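Alginate lyase, family PL7 (PDB 3ZPY) probably cleaves alginate, the uronic acid polysaccharide of brown algae, by a lyase mechanism, this chain being its catalytic domain. Local coordinates at residues M99-Q107 with G117-H125. Sequence-based numbering, arbitrary orientation.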
# COMPACT_ATOMS: atom_id res chain seq x y z
N MET A 99 -3.42 -10.60 -5.67
CA MET A 99 -2.93 -10.43 -4.33
C MET A 99 -4.09 -10.55 -3.43
O MET A 99 -5.10 -9.90 -3.62
CB MET A 99 -2.25 -9.07 -4.15
CG MET A 99 -1.80 -8.87 -2.71
SD MET A 99 -0.75 -7.37 -2.51
CE MET A 99 -1.92 -6.02 -2.87
N GLU A 100 -3.97 -11.48 -2.44
CA GLU A 100 -5.01 -11.59 -1.36
C GLU A 100 -4.39 -11.19 -0.03
O GLU A 100 -3.26 -11.53 0.28
CB GLU A 100 -5.49 -13.00 -1.28
CG GLU A 100 -6.30 -13.42 -2.50
CD GLU A 100 -6.63 -14.88 -2.54
OE1 GLU A 100 -5.66 -15.62 -2.81
OE2 GLU A 100 -7.75 -15.25 -2.26
N TRP A 101 -5.16 -10.42 0.74
CA TRP A 101 -4.72 -10.05 2.09
C TRP A 101 -5.89 -9.69 2.92
O TRP A 101 -6.90 -9.18 2.42
CB TRP A 101 -3.71 -8.88 2.02
CG TRP A 101 -4.14 -7.51 1.62
CD1 TRP A 101 -4.06 -6.39 2.46
CD2 TRP A 101 -4.68 -7.02 0.37
NE1 TRP A 101 -4.49 -5.28 1.82
CE2 TRP A 101 -4.88 -5.58 0.54
CE3 TRP A 101 -4.96 -7.59 -0.86
CZ2 TRP A 101 -5.37 -4.78 -0.53
CZ3 TRP A 101 -5.45 -6.79 -1.89
CH2 TRP A 101 -5.69 -5.43 -1.71
N THR A 102 -5.77 -9.93 4.20
CA THR A 102 -6.82 -9.64 5.14
C THR A 102 -6.35 -8.40 5.86
O THR A 102 -5.23 -8.37 6.41
CB THR A 102 -6.99 -10.87 6.10
OG1 THR A 102 -7.43 -11.97 5.31
CG2 THR A 102 -8.03 -10.58 7.22
N VAL A 103 -7.21 -7.45 5.92
CA VAL A 103 -6.72 -6.06 6.36
C VAL A 103 -7.73 -5.44 7.32
O VAL A 103 -8.95 -5.67 7.24
CB VAL A 103 -6.54 -5.15 5.09
CG1 VAL A 103 -7.90 -4.75 4.44
CG2 VAL A 103 -5.73 -3.89 5.43
N GLN A 104 -7.17 -4.59 8.19
CA GLN A 104 -7.95 -3.49 8.79
C GLN A 104 -7.18 -2.20 8.72
O GLN A 104 -5.94 -2.19 8.59
CB GLN A 104 -8.23 -3.74 10.25
CG GLN A 104 -8.91 -5.09 10.62
CD GLN A 104 -9.42 -5.05 12.02
OE1 GLN A 104 -9.07 -4.10 12.80
NE2 GLN A 104 -10.23 -6.02 12.41
N VAL A 105 -7.96 -1.12 8.73
CA VAL A 105 -7.35 0.20 8.88
C VAL A 105 -7.84 0.63 10.27
O VAL A 105 -9.07 0.67 10.50
CB VAL A 105 -7.66 1.19 7.76
CG1 VAL A 105 -7.02 2.55 8.09
CG2 VAL A 105 -7.26 0.60 6.41
N ASN A 106 -6.90 1.00 11.17
CA ASN A 106 -7.24 1.35 12.48
C ASN A 106 -7.18 2.86 12.78
O ASN A 106 -7.65 3.27 13.80
CB ASN A 106 -6.29 0.63 13.44
CG ASN A 106 -6.39 -0.91 13.29
OD1 ASN A 106 -7.46 -1.49 13.51
ND2 ASN A 106 -5.34 -1.52 12.74
N GLN A 107 -6.60 3.68 11.89
CA GLN A 107 -6.43 5.09 12.15
C GLN A 107 -6.08 5.73 10.82
O GLN A 107 -5.25 5.19 10.08
CB GLN A 107 -5.20 5.31 13.10
CG GLN A 107 -5.00 6.75 13.50
CD GLN A 107 -5.96 7.34 14.54
OE1 GLN A 107 -6.57 6.68 15.30
NE2 GLN A 107 -5.95 8.59 14.62
N GLY A 117 -8.75 12.68 5.89
CA GLY A 117 -7.64 11.75 6.09
C GLY A 117 -7.83 10.63 5.14
O GLY A 117 -8.95 10.21 4.85
N VAL A 118 -6.72 10.10 4.60
CA VAL A 118 -6.79 9.04 3.61
C VAL A 118 -5.48 8.24 3.61
O VAL A 118 -4.38 8.84 3.66
CB VAL A 118 -7.17 9.62 2.19
CG1 VAL A 118 -6.30 10.82 1.76
CG2 VAL A 118 -7.21 8.57 1.09
N LEU A 119 -5.56 6.94 3.33
CA LEU A 119 -4.37 6.22 3.05
C LEU A 119 -4.68 5.05 2.12
O LEU A 119 -5.85 4.68 1.94
CB LEU A 119 -3.74 5.74 4.35
CG LEU A 119 -4.57 4.70 5.21
CD1 LEU A 119 -4.51 3.26 4.70
CD2 LEU A 119 -4.02 4.70 6.65
N CYS A 120 -3.59 4.48 1.54
CA CYS A 120 -3.67 3.37 0.59
C CYS A 120 -3.09 2.12 1.23
O CYS A 120 -1.98 2.14 1.73
CB CYS A 120 -2.84 3.79 -0.64
SG CYS A 120 -2.59 2.41 -1.80
N PHE A 121 -3.88 1.07 1.21
CA PHE A 121 -3.49 -0.19 1.90
C PHE A 121 -3.25 -1.34 0.85
O PHE A 121 -3.08 -2.49 1.27
CB PHE A 121 -4.48 -0.56 3.00
CG PHE A 121 -5.92 -0.72 2.53
CD1 PHE A 121 -6.40 -1.91 2.02
CD2 PHE A 121 -6.86 0.32 2.73
CE1 PHE A 121 -7.73 -2.06 1.65
CE2 PHE A 121 -8.16 0.20 2.32
CZ PHE A 121 -8.62 -1.02 1.77
N GLY A 122 -3.33 -1.06 -0.48
CA GLY A 122 -2.84 -2.05 -1.43
C GLY A 122 -2.81 -1.36 -2.78
O GLY A 122 -3.57 -0.42 -3.03
N GLN A 123 -1.89 -1.83 -3.63
CA GLN A 123 -1.67 -1.21 -4.93
C GLN A 123 -1.24 -2.21 -5.98
O GLN A 123 -0.64 -3.23 -5.64
CB GLN A 123 -0.53 -0.18 -4.94
CG GLN A 123 -0.51 0.95 -3.92
CD GLN A 123 0.93 1.53 -3.96
OE1 GLN A 123 1.59 1.57 -2.92
NE2 GLN A 123 1.40 1.88 -5.10
N ILE A 124 -1.49 -1.83 -7.27
CA ILE A 124 -0.67 -2.30 -8.34
C ILE A 124 0.10 -1.09 -8.90
O ILE A 124 -0.49 -0.04 -9.20
CB ILE A 124 -1.53 -2.89 -9.53
CG1 ILE A 124 -2.34 -4.08 -8.99
CG2 ILE A 124 -0.64 -3.33 -10.73
CD1 ILE A 124 -3.51 -4.48 -9.89
N HIS A 125 1.42 -1.27 -9.03
CA HIS A 125 2.26 -0.24 -9.62
C HIS A 125 2.76 -0.68 -10.97
O HIS A 125 3.22 -1.83 -11.11
CB HIS A 125 3.39 0.15 -8.63
CG HIS A 125 4.09 1.41 -9.05
ND1 HIS A 125 3.61 2.68 -8.79
CD2 HIS A 125 5.21 1.59 -9.81
CE1 HIS A 125 4.44 3.59 -9.31
NE2 HIS A 125 5.42 2.93 -9.95
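F121 and W101 meet between the two stacked sheets of the catalytic domain. The indole nitrogen comes in at the rim of the phenyl ring, near its plane, with NE1 of W101 3.9 Å from CD1 of F121. The two side chains cross at about a right angle. The same NE1 lies 3.2 Å from the backbone O of F121. Further along the indole, CZ2 of W101 sits 3.8 Å from CA of G122. The lack of a side chain at G122 leaves room for the indole. F121 holds CG between its backbone N and carbonyl carbon (chi1 58°), which raises the ring towards the opposing strand. There two valines pack on it: CG2 of V105 reaches CD2 of F121 at 3.7 Å, and CG1 of V103 reaches CE1 of F121 at 3.9 Å. Cutting W101 back to an alanine is likely to open a gap above G122 and leave the F121 ring without its neighbour on that side. The M99 end is sparser. M99 brings its terminal CE to 4.1 Å from O of Q123 and lays it over one face of the W101 indole. At the other end, CG1 of V105 packs on CD2 of L119, and the contact runs out at Q107, a partly exposed residue. The axes of strands 99-107 and 122-125 approach to 9.5 Å, nearly antiparallel at 162°, and face each other across the sandwich of this PL7 jelly roll. Strand 99-107 lies between strands 182-189 and 235-247. In the other sheet, F121 and G122 form a classic beta bulge opposite V142, and F144 meets the F121 ring edge-to-face from neighbouring strand 138-146.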